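Local coordinates for protein triphenylmethane reductase (Citrobacter sp., PDB 2JL1) that probably reduces triphenylmethane dyes, using bound NADP(H) as the hydride-carrying cofactor of its Rossmann-type domain, at residues 118-121 against 122-126; 51-54 against 55-58; 277-280 against 281-285; 178-181 against 182-186. All coordinates share one frame; numbering follows the deposited sequence.

Interaction 1 (118-121 against 122-126); sequences AHVH and LATEY
Thr124 doubles the helical grip on the carbonyl of Val120, one turn back. Its backbone N donates to Val120 O over 3.0 Å, and its hydroxyl OG1 adds a second bond to the same Val120 O at 2.8 Å. The two donors come from opposite faces of the carbonyl plane. The hydroxyl gets there because OG1 lies anti to the carbonyl carbon (chi1 -58°), leaning back along the helix. A threonine can be tolerated in this buried helical position because its hydroxyl is satisfied locally; OG1 is also bonded to His87. The other backbone bonds are ordinary i to i+4 links, such as Glu125 N to His121 O at 2.9 Å.

Apolar groups touch mainly oxygens: Val120 CG1 lies alongside Thr124 OG1 at 4.1 Å, both side chains pointing the same way, and Leu122 CD1 comes to 3.6 Å from Ala118 O. Two buried polar side chains find their partners outside this turn. His121 ND1 is bonded to Tyr104 OH, and Glu125 forms a salt bridge with Arg139.

Helix 117-130 belongs to the beta-alpha-beta unit between strands 101-107 and 135-140. Val120 and Ala123 pack on helix 80-96, and Leu122 and Ala123 meet Tyr126 of the second subunit.

Interaction 2 (51-54 against 55-58); sequences HGDY and NQPE. With NAP (NADP nicotinamide-adenine-dinucleotide phosphate), chain B.
In Asp53, CG is turned to the far side of the CA-CB bond from the backbone N (chi1 -174°), which sets OD1 where the backbone N of Asn55 reaches it at 2.9 Å. The donor comes from above the carboxylate plane. This closes an Asx turn, and a type I beta turn from Asp53 to Gln56 overlaps it, with Gln56 N bonded to Asp53 O at 2.7 Å. Gln56 then takes the N-cap position of helix 57-63. A short acidic side chain fits here, since it can fold back on its own turn and still face the cofactor.

Tyr54, with CG anti to its carbonyl carbon (chi1 -49°), lays one ring face against the adenine of NADP, where C2A sits 3.4 Å above the ring plane, over its centre. Its OH is bonded to Thr6.

The same short loop reads the edge of the base. NADP N6A donates to Asp53 OD1 at 3.1 Å. Tyr54 N donates to NADP N1A at 2.9 Å, with an N-H...N angle of 165°. Acceptor and donor thus match the adenine edge, and two N-H donors on one oxygen, Asp53 OD1, would be expected to favour the ionised carboxylate.

Interaction 3 (277-280 against 281-285); sequences LKET and VKQAL
The side chains of Glu279 and Gln283 meet at a slant, one turn apart on helix 277-285, the last helix of the chain. Gln283 NE2 donates to Glu279 OE2 at 3.0 Å, but the bond is bent, with an N-H...O angle of 137°. Its donor arrives from above the carboxylate plane, and the carboxylate and amide planes stand 81° apart, so the two flat groups meet nearly at right angles. Glu279 reaches its partner through a bend in its chain: CG is anti to the backbone N, and chi2 of 63° then swings the carboxylate towards the next turn. Gln283 is extended beyond CG, and on its way out its CG passes 3.3 Å from Glu279 O.

This is an i to i+4 pairing laid over the main-chain ladder of an alpha-helix, in which Gln283 N is itself bonded to Glu279 O. The amide of Gln283 serves two partners: with NE2 committed to Glu279, OE1 accepts from a water at 2.7 Å. The same water lies 2.7 Å from Thr280 OG1, bridging two residues three apart. A glutamine suits this place, being donor and acceptor at once without a charge.

One residue round the helix from Glu279, Lys278 and Lys282 meet through their aliphatic parts, CD to CE at 4.2 Å, while Lys278 NZ goes to a salt bridge with Glu215. The hydrophobic side of the helix rests on helix 206-217, where Leu277 and Lys278 touch Ile212 and Val281 touches Leu209. Thr280, largely buried, packs against Thr144 and Thr174.

Interaction 4 (178-181 against 182-186); sequences LALA and AATVL
The peptide carbonyl of Leu180 is the flat group that matters here, and Thr184 comes to it twice. Thr184 OG1 stands above its plane, 41° out of it, at 2.8 Å from Leu180 O. Thr184 N, also 2.8 Å from Leu180 O, is tilted by a smaller 20° on the opposite side of that plane. The site is one turn of the alpha-helix 175-186, which flanks the parallel sheet of this Rossmann-type fold. The hydroxyl is brought in by OG1 lying anti to the carbonyl carbon of Thr184 (chi1 -61°), so a polar group buried in a largely nonpolar helix finds an acceptor within its own helix, one turn back.

At the flank of the hydroxyl, Leu180 CD1 approaches Thr184 OG1 at 3.8 Å, the two side chains converging at a slant. The rest of the turn is built of small residues. Ala179 and Ala183 present methyl groups to helix 11-20, meeting Leu15, Val16 and His19, which is consistent with close packing of the two helices. Ala182 and Val185 turn towards strand 135-140, where both touch Leu138, and Ala181 meets Leu267 of helix 266-271. Leu178 touches Tyr143, a cofactor-binding residue.

The backbone continues regularly, with Val185 N bonded to Ala181 O at 3.0 Å. Beside that bond the branch CG2 of Val185 presses to 3.2 Å from Ala181 O, a tight approach of a methyl carbon to a carbonyl oxygen.

How the interactions relate
All four contacts are local turns strung along one chain, none touching another, but they stand at different distances from the NADP site. Interaction 2 is part of the site, gripping the adenine end. Interaction 1, its centre about 20 Å from that of interaction 2, brings the His121 side chain to about 5 Å from the cofactor. In interaction 4 the Leu178 side chain is about 6 Å from the bound NADP. Interaction 3 is more remote, with the Thr280 side chain about 13 Å from the cofactor. Its centre lies about 37 Å from that of interaction 2, on the opposite side of the chain's centre. Interactions 1 and 4 share one device, a threonine hydroxyl doubling a helical bond.

Interaction 1 (118-121 against 122-126)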
loop_
_atom_site.group_PDB
_atom_site.type_symbol
_atom_site.label_atom_id
_atom_site.label_comp_id
_atom_site.label_asym_id
_atom_site.label_seq_id
_atom_site.Cartn_x
_atom_site.Cartn_y
_atom_site.Cartn_z
ATOM N N ALA A 118 -5.546 5.013 8.061
ATOM C CA ALA A 118 -5.773 3.598 7.717
ATOM C C ALA A 118 -5.108 3.262 6.377
ATOM O O ALA A 118 -4.640 2.161 6.169
ATOM C CB ALA A 118 -7.253 3.307 7.615
ATOM N N HIS A 119 -5.114 4.234 5.461
ATOM C CA HIS A 119 -4.534 4.025 4.141
ATOM C C HIS A 119 -3.027 3.785 4.207
ATOM O O HIS A 119 -2.481 2.989 3.423
ATOM C CB HIS A 119 -4.922 5.168 3.205
ATOM C CG HIS A 119 -6.377 5.166 2.868
ATOM N ND1 HIS A 119 -7.088 6.309 2.571
ATOM C CD2 HIS A 119 -7.267 4.152 2.848
ATOM C CE1 HIS A 119 -8.343 5.985 2.322
ATOM N NE2 HIS A 119 -8.480 4.683 2.502
ATOM N N VAL A 120 -2.366 4.493 5.123
ATOM C CA VAL A 120 -0.926 4.353 5.328
ATOM C C VAL A 120 -0.624 2.938 5.805
ATOM O O VAL A 120 0.338 2.314 5.354
ATOM C CB VAL A 120 -0.406 5.315 6.423
ATOM C CG1 VAL A 120 1.073 5.005 6.743
ATOM C CG2 VAL A 120 -0.541 6.785 5.990
ATOM N N HIS A 121 -1.423 2.456 6.758
ATOM C CA HIS A 121 -1.190 1.134 7.334
ATOM C C HIS A 121 -1.398 0.031 6.311
ATOM O O HIS A 121 -0.612 -0.928 6.237
ATOM C CB HIS A 121 -2.050 0.940 8.593
ATOM C CG HIS A 121 -1.593 1.779 9.739
ATOM N ND1 HIS A 121 -0.302 1.718 10.238
ATOM C CD2 HIS A 121 -2.223 2.747 10.441
ATOM C CE1 HIS A 121 -0.172 2.603 11.214
ATOM N NE2 HIS A 121 -1.328 3.230 11.365
ATOM N N LEU A 122 -2.431 0.183 5.487
ATOM C CA LEU A 122 -2.702 -0.825 4.426
ATOM C C LEU A 122 -1.606 -0.801 3.336
ATOM O O LEU A 122 -1.156 -1.864 2.874
ATOM C CB LEU A 122 -4.084 -0.611 3.828
ATOM C CG LEU A 122 -5.264 -1.059 4.719
ATOM C CD1 LEU A 122 -6.558 -0.275 4.372
ATOM C CD2 LEU A 122 -5.488 -2.566 4.598
ATOM N N ALA A 123 -1.154 0.398 2.960
ATOM C CA ALA A 123 -0.050 0.542 1.996
ATOM C C ALA A 123 1.205 -0.143 2.538
ATOM O O ALA A 123 1.930 -0.834 1.795
ATOM C CB ALA A 123 0.221 2.039 1.682
ATOM N N THR A 124 1.454 0.028 3.842
ATOM C CA THR A 124 2.642 -0.531 4.499
ATOM C C THR A 124 2.561 -2.053 4.599
ATOM O O THR A 124 3.550 -2.760 4.332
ATOM C CB THR A 124 2.861 0.124 5.890
ATOM O OG1 THR A 124 2.981 1.541 5.693
ATOM C CG2 THR A 124 4.142 -0.431 6.555
ATOM N N GLU A 125 1.382 -2.565 4.946
ATOM C CA GLU A 125 1.150 -4.017 4.922
ATOM C C GLU A 125 1.443 -4.625 3.532
ATOM O O GLU A 125 2.146 -5.633 3.432
ATOM C CB GLU A 125 -0.276 -4.371 5.352
ATOM C CG GLU A 125 -0.490 -4.346 6.879
ATOM C CD GLU A 125 -1.879 -4.822 7.310
ATOM O OE1 GLU A 125 -2.607 -5.466 6.495
ATOM O OE2 GLU A 125 -2.234 -4.551 8.491
ATOM N N TYR A 126 0.896 -4.024 2.475
ATOM C CA TYR A 126 1.200 -4.470 1.113
ATOM C C TYR A 126 2.666 -4.370 0.750
ATOM O O TYR A 126 3.187 -5.258 0.062
ATOM C CB TYR A 126 0.326 -3.760 0.074
ATOM C CG TYR A 126 -1.046 -4.328 0.007
ATOM C CD1 TYR A 126 -1.254 -5.635 -0.476
ATOM C CD2 TYR A 126 -2.146 -3.599 0.432
ATOM C CE1 TYR A 126 -2.527 -6.182 -0.534
ATOM C CE2 TYR A 126 -3.429 -4.140 0.361
ATOM C CZ TYR A 126 -3.601 -5.434 -0.116
ATOM O OH TYR A 126 -4.853 -5.980 -0.187
#

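Interaction 2 (51-54 against 55-58)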
loop_
_atom_site.group_PDB
_atom_site.type_symbol
_atom_site.label_atom_id
_atom_site.label_comp_id
_atom_site.label_asym_id
_atom_site.label_seq_id
_atom_site.Cartn_x
_atom_site.Cartn_y
_atom_site.Cartn_z
ATOM N N HIS A 51 21.319 3.489 15.810
ATOM C CA HIS A 51 20.689 4.632 15.171
ATOM C C HIS A 51 19.975 4.167 13.909
ATOM O O HIS A 51 20.569 3.545 13.050
ATOM C CB HIS A 51 21.737 5.674 14.808
ATOM C CG HIS A 51 21.181 6.883 14.122
ATOM N ND1 HIS A 51 21.594 7.279 12.869
ATOM C CD2 HIS A 51 20.254 7.792 14.518
ATOM C CE1 HIS A 51 20.946 8.376 12.520
ATOM N NE2 HIS A 51 20.127 8.710 13.500
ATOM N N GLY A 52 18.699 4.485 13.802
ATOM C CA GLY A 52 17.939 4.139 12.610
ATOM C C GLY A 52 16.916 5.231 12.440
ATOM O O GLY A 52 16.036 5.388 13.282
ATOM N N ASP A 53 17.065 6.004 11.371
ATOM C CA ASP A 53 16.149 7.094 11.071
ATOM C C ASP A 53 15.399 6.779 9.768
ATOM O O ASP A 53 16.042 6.566 8.734
ATOM C CB ASP A 53 16.956 8.394 10.944
ATOM C CG ASP A 53 16.070 9.631 10.773
ATOM O OD1 ASP A 53 14.943 9.524 10.222
ATOM O OD2 ASP A 53 16.519 10.715 11.192
ATOM N N TYR A 54 14.055 6.761 9.812
ATOM C CA TYR A 54 13.223 6.372 8.641
ATOM C C TYR A 54 13.412 7.291 7.437
ATOM O O TYR A 54 13.035 6.951 6.331
ATOM C CB TYR A 54 11.724 6.318 8.964
ATOM C CG TYR A 54 11.332 5.556 10.193
ATOM C CD1 TYR A 54 12.132 4.519 10.702
ATOM C CD2 TYR A 54 10.150 5.874 10.860
ATOM C CE1 TYR A 54 11.767 3.836 11.850
ATOM C CE2 TYR A 54 9.756 5.189 11.995
ATOM C CZ TYR A 54 10.569 4.182 12.496
ATOM O OH TYR A 54 10.164 3.514 13.621
ATOM N N ASN A 55 13.985 8.462 7.685
ATOM C CA ASN A 55 14.344 9.403 6.628
ATOM C C ASN A 55 15.701 9.085 5.986
ATOM O O ASN A 55 16.077 9.704 4.983
ATOM C CB ASN A 55 14.365 10.824 7.196
ATOM C CG ASN A 55 12.997 11.298 7.638
ATOM O OD1 ASN A 55 12.854 11.929 8.688
ATOM N ND2 ASN A 55 11.983 11.001 6.836
ATOM N N GLN A 56 16.427 8.125 6.559
ATOM C CA GLN A 56 17.807 7.838 6.155
ATOM C C GLN A 56 18.028 6.353 5.837
ATOM O O GLN A 56 18.429 5.583 6.708
ATOM C CB GLN A 56 18.793 8.317 7.241
ATOM C CG GLN A 56 18.736 9.839 7.546
ATOM C CD GLN A 56 19.566 10.264 8.767
ATOM O OE1 GLN A 56 19.232 11.244 9.443
ATOM N NE2 GLN A 56 20.642 9.535 9.053
ATOM N N PRO A 57 17.766 5.947 4.580
ATOM C CA PRO A 57 17.918 4.553 4.129
ATOM C C PRO A 57 19.228 3.862 4.545
ATOM O O PRO A 57 19.214 2.680 4.921
ATOM C CB PRO A 57 17.831 4.683 2.605
ATOM C CG PRO A 57 16.887 5.833 2.414
ATOM C CD PRO A 57 17.262 6.814 3.494
ATOM N N GLU A 58 20.338 4.588 4.487
ATOM C CA GLU A 58 21.645 4.031 4.851
ATOM C C GLU A 58 21.713 3.680 6.332
ATOM O O GLU A 58 22.194 2.595 6.696
ATOM C CB GLU A 58 22.776 4.988 4.464
ATOM C CG GLU A 58 23.148 4.915 2.991
ATOM C CD GLU A 58 24.613 5.236 2.739
ATOM O OE1 GLU A 58 25.342 4.330 2.271
ATOM O OE2 GLU A 58 25.040 6.382 3.021
HETATM P PA NAP B . 5.288 8.034 20.187
HETATM O O1A NAP B . 4.889 9.377 19.683
HETATM O O2A NAP B . 5.539 7.956 21.641
HETATM O O5B NAP B . 6.559 7.474 19.403
HETATM C C5B NAP B . 6.784 7.656 18.023
HETATM C C4B NAP B . 8.186 7.110 17.794
HETATM O O4B NAP B . 8.562 7.235 16.428
HETATM C C3B NAP B . 9.174 7.923 18.631
HETATM O O3B NAP B . 10.048 7.052 19.301
HETATM C C2B NAP B . 9.947 8.712 17.613
HETATM O O2B NAP B . 11.285 8.826 17.984
HETATM C C1B NAP B . 9.853 7.811 16.400
HETATM N N9A NAP B . 10.157 8.581 15.187
HETATM C C8A NAP B . 9.597 9.755 14.765
HETATM N N7A NAP B . 10.191 10.104 13.600
HETATM C C5A NAP B . 11.133 9.180 13.297
HETATM C C6A NAP B . 12.032 9.054 12.238
HETATM N N6A NAP B . 12.077 9.960 11.265
HETATM N N1A NAP B . 12.881 7.972 12.207
HETATM C C2A NAP B . 12.854 7.034 13.216
HETATM N N3A NAP B . 11.962 7.155 14.257
HETATM C C4A NAP B . 11.121 8.220 14.294
HETATM O O3 NAP B . 4.102 7.005 19.765
HETATM P PN NAP B . 3.452 5.771 20.569
HETATM O O1N NAP B . 4.569 4.949 21.064
HETATM O O2N NAP B . 2.437 6.296 21.525
HETATM O O5D NAP B . 2.733 4.926 19.357
HETATM C C5D NAP B . 3.530 4.279 18.374
HETATM C C4D NAP B . 3.026 4.460 16.937
HETATM O O4D NAP B . 1.661 4.082 16.869
HETATM C C3D NAP B . 3.083 5.914 16.463
HETATM O O3D NAP B . 4.267 6.267 15.794
HETATM C C2D NAP B . 1.874 6.064 15.559
HETATM O O2D NAP B . 2.123 5.764 14.202
HETATM C C1D NAP B . 0.926 5.007 16.084
HETATM N N1N NAP B . -0.146 5.684 16.833
HETATM C C2N NAP B . -1.231 4.936 17.162
HETATM C C3N NAP B . -2.284 5.508 17.816
HETATM C C7N NAP B . -3.470 4.712 18.158
HETATM O O7N NAP B . -4.458 5.361 18.954
HETATM N N7N NAP B . -3.545 3.471 17.664
HETATM C C4N NAP B . -2.204 6.851 18.241
HETATM C C5N NAP B . -1.061 7.569 17.986
HETATM C C6N NAP B . -0.044 6.986 17.222
HETATM P P2B NAP B . 11.845 10.118 18.775
HETATM O O1X NAP B . 11.877 9.761 20.249
HETATM O O2X NAP B . 10.968 11.343 18.575
HETATM O O3X NAP B . 13.233 10.353 18.218
#

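Interaction 3 (277-280 against 281-285)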
loop_
_atom_site.group_PDB
_atom_site.type_symbol
_atom_site.label_atom_id
_atom_site.label_comp_id
_atom_site.label_asym_id
_atom_site.label_seq_id
_atom_site.Cartn_x
_atom_site.Cartn_y
_atom_site.Cartn_z
ATOM N N LEU A 277 -11.578 -0.990 32.171
ATOM C CA LEU A 277 -11.494 0.470 31.993
ATOM C C LEU A 277 -11.350 1.198 33.333
ATOM O O LEU A 277 -10.578 2.154 33.453
ATOM C CB LEU A 277 -12.724 0.978 31.235
ATOM C CG LEU A 277 -12.761 2.443 30.788
ATOM C CD1 LEU A 277 -11.596 2.782 29.801
ATOM C CD2 LEU A 277 -14.114 2.659 30.131
ATOM N N LYS A 278 -12.086 0.731 34.343
ATOM C CA LYS A 278 -12.046 1.366 35.673
ATOM C C LYS A 278 -10.640 1.360 36.280
ATOM O O LYS A 278 -10.237 2.346 36.903
ATOM C CB LYS A 278 -13.053 0.726 36.646
ATOM C CG LYS A 278 -13.255 1.585 37.897
ATOM C CD LYS A 278 -14.130 0.939 38.966
ATOM C CE LYS A 278 -15.548 0.733 38.483
ATOM N NZ LYS A 278 -16.236 2.015 38.118
ATOM N N GLU A 279 -9.908 0.259 36.111
ATOM C CA GLU A 279 -8.504 0.157 36.567
ATOM C C GLU A 279 -7.598 1.155 35.850
ATOM O O GLU A 279 -6.702 1.746 36.452
ATOM C CB GLU A 279 -7.975 -1.281 36.413
ATOM C CG GLU A 279 -6.484 -1.497 36.762
ATOM C CD GLU A 279 -6.090 -1.212 38.234
ATOM O OE1 GLU A 279 -6.961 -0.895 39.097
ATOM O OE2 GLU A 279 -4.871 -1.330 38.534
ATOM N N THR A 280 -7.848 1.359 34.556
ATOM C CA THR A 280 -7.083 2.342 33.790
ATOM C C THR A 280 -7.416 3.753 34.264
ATOM O O THR A 280 -6.525 4.593 34.374
ATOM C CB THR A 280 -7.298 2.149 32.248
ATOM O OG1 THR A 280 -6.930 0.802 31.897
ATOM C CG2 THR A 280 -6.438 3.115 31.452
ATOM N N VAL A 281 -8.691 4.018 34.550
ATOM C CA VAL A 281 -9.088 5.334 35.079
ATOM C C VAL A 281 -8.396 5.583 36.439
ATOM O O VAL A 281 -7.854 6.669 36.684
ATOM C CB VAL A 281 -10.642 5.503 35.178
ATOM C CG1 VAL A 281 -11.020 6.761 35.953
ATOM C CG2 VAL A 281 -11.287 5.530 33.770
ATOM N N LYS A 282 -8.386 4.567 37.302
ATOM C CA LYS A 282 -7.749 4.714 38.612
ATOM C C LYS A 282 -6.273 5.040 38.481
ATOM O O LYS A 282 -5.782 5.927 39.173
ATOM C CB LYS A 282 -7.933 3.488 39.491
ATOM C CG LYS A 282 -9.333 3.289 40.007
ATOM C CD LYS A 282 -9.317 2.174 41.041
ATOM C CE LYS A 282 -10.669 1.530 41.212
ATOM N NZ LYS A 282 -10.608 0.554 42.349
ATOM N N GLN A 283 -5.576 4.314 37.603
ATOM C CA GLN A 283 -4.151 4.538 37.350
ATOM C C GLN A 283 -3.902 5.944 36.818
ATOM O O GLN A 283 -2.995 6.636 37.286
ATOM C CB GLN A 283 -3.604 3.513 36.348
ATOM C CG GLN A 283 -3.412 2.110 36.906
ATOM C CD GLN A 283 -3.249 1.057 35.820
ATOM O OE1 GLN A 283 -3.136 1.377 34.629
ATOM N NE2 GLN A 283 -3.238 -0.208 36.221
ATOM N N ALA A 284 -4.708 6.367 35.849
ATOM C CA ALA A 284 -4.555 7.681 35.212
ATOM C C ALA A 284 -4.627 8.821 36.228
ATOM O O ALA A 284 -3.921 9.822 36.112
ATOM C CB ALA A 284 -5.616 7.879 34.132
ATOM N N LEU A 285 -5.502 8.653 37.214
ATOM C CA LEU A 285 -5.729 9.655 38.237
ATOM C C LEU A 285 -4.959 9.385 39.520
ATOM O O LEU A 285 -5.003 10.200 40.433
ATOM C CB LEU A 285 -7.203 9.693 38.597
ATOM C CG LEU A 285 -8.237 10.082 37.565
ATOM C CD1 LEU A 285 -9.562 9.954 38.268
ATOM C CD2 LEU A 285 -8.001 11.495 37.045
HETATM O O HOH W 1 -4.313 0.326 32.439
#

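Interaction 4 (178-181 against 182-186)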
loop_
_atom_site.group_PDB
_atom_site.type_symbol
_atom_site.label_atom_id
_atom_site.label_comp_id
_atom_site.label_asym_id
_atom_site.label_seq_id
_atom_site.Cartn_x
_atom_site.Cartn_y
_atom_site.Cartn_z
ATOM N N LEU A 178 -1.124 -3.605 24.332
ATOM C CA LEU A 178 -0.674 -3.767 22.944
ATOM C C LEU A 178 0.812 -4.093 22.896
ATOM O O LEU A 178 1.257 -4.887 22.067
ATOM C CB LEU A 178 -0.943 -2.512 22.138
ATOM C CG LEU A 178 -2.433 -2.246 21.977
ATOM C CD1 LEU A 178 -2.677 -0.798 21.476
ATOM C CD2 LEU A 178 -3.065 -3.325 21.076
ATOM N N ALA A 179 1.574 -3.504 23.814
ATOM C CA ALA A 179 3.015 -3.760 23.894
ATOM C C ALA A 179 3.297 -5.175 24.354
ATOM O O ALA A 179 4.247 -5.818 23.893
ATOM C CB ALA A 179 3.674 -2.772 24.840
ATOM N N LEU A 180 2.486 -5.637 25.300
ATOM C CA LEU A 180 2.548 -7.012 25.796
ATOM C C LEU A 180 2.267 -8.003 24.672
ATOM O O LEU A 180 2.966 -9.008 24.533
ATOM C CB LEU A 180 1.577 -7.211 26.982
ATOM C CG LEU A 180 1.403 -8.625 27.519
ATOM C CD1 LEU A 180 2.779 -9.282 27.877
ATOM C CD2 LEU A 180 0.479 -8.634 28.736
ATOM N N ALA A 181 1.262 -7.700 23.855
ATOM C CA ALA A 181 0.927 -8.522 22.682
ATOM C C ALA A 181 2.057 -8.589 21.667
ATOM O O ALA A 181 2.347 -9.664 21.125
ATOM C CB ALA A 181 -0.348 -7.974 22.013
ATOM N N ALA A 182 2.673 -7.445 21.382
ATOM C CA ALA A 182 3.823 -7.407 20.500
ATOM C C ALA A 182 4.985 -8.270 21.061
ATOM O O ALA A 182 5.571 -9.103 20.337
ATOM C CB ALA A 182 4.246 -5.966 20.278
ATOM N N ALA A 183 5.287 -8.093 22.351
ATOM C CA ALA A 183 6.335 -8.871 23.030
ATOM C C ALA A 183 6.036 -10.374 23.060
ATOM O O ALA A 183 6.942 -11.209 22.845
ATOM C CB ALA A 183 6.596 -8.325 24.445
ATOM N N THR A 184 4.780 -10.734 23.303
ATOM C CA THR A 184 4.371 -12.152 23.299
ATOM C C THR A 184 4.609 -12.782 21.917
ATOM O O THR A 184 5.232 -13.824 21.795
ATOM C CB THR A 184 2.885 -12.264 23.695
ATOM O OG1 THR A 184 2.731 -11.738 25.015
ATOM C CG2 THR A 184 2.387 -13.700 23.664
ATOM N N VAL A 185 4.120 -12.104 20.885
ATOM C CA VAL A 185 4.267 -12.517 19.508
ATOM C C VAL A 185 5.735 -12.707 19.080
ATOM O O VAL A 185 6.065 -13.703 18.421
ATOM C CB VAL A 185 3.513 -11.514 18.589
ATOM C CG1 VAL A 185 3.984 -11.591 17.159
ATOM C CG2 VAL A 185 1.996 -11.763 18.674
ATOM N N LEU A 186 6.597 -11.762 19.453
ATOM C CA LEU A 186 8.046 -11.805 19.144
ATOM C C LEU A 186 8.825 -12.975 19.768
ATOM O O LEU A 186 9.892 -13.369 19.258
ATOM C CB LEU A 186 8.714 -10.474 19.522
ATOM C CG LEU A 186 8.277 -9.234 18.708
ATOM C CD1 LEU A 186 8.696 -7.934 19.400
ATOM C CD2 LEU A 186 8.797 -9.283 17.258
#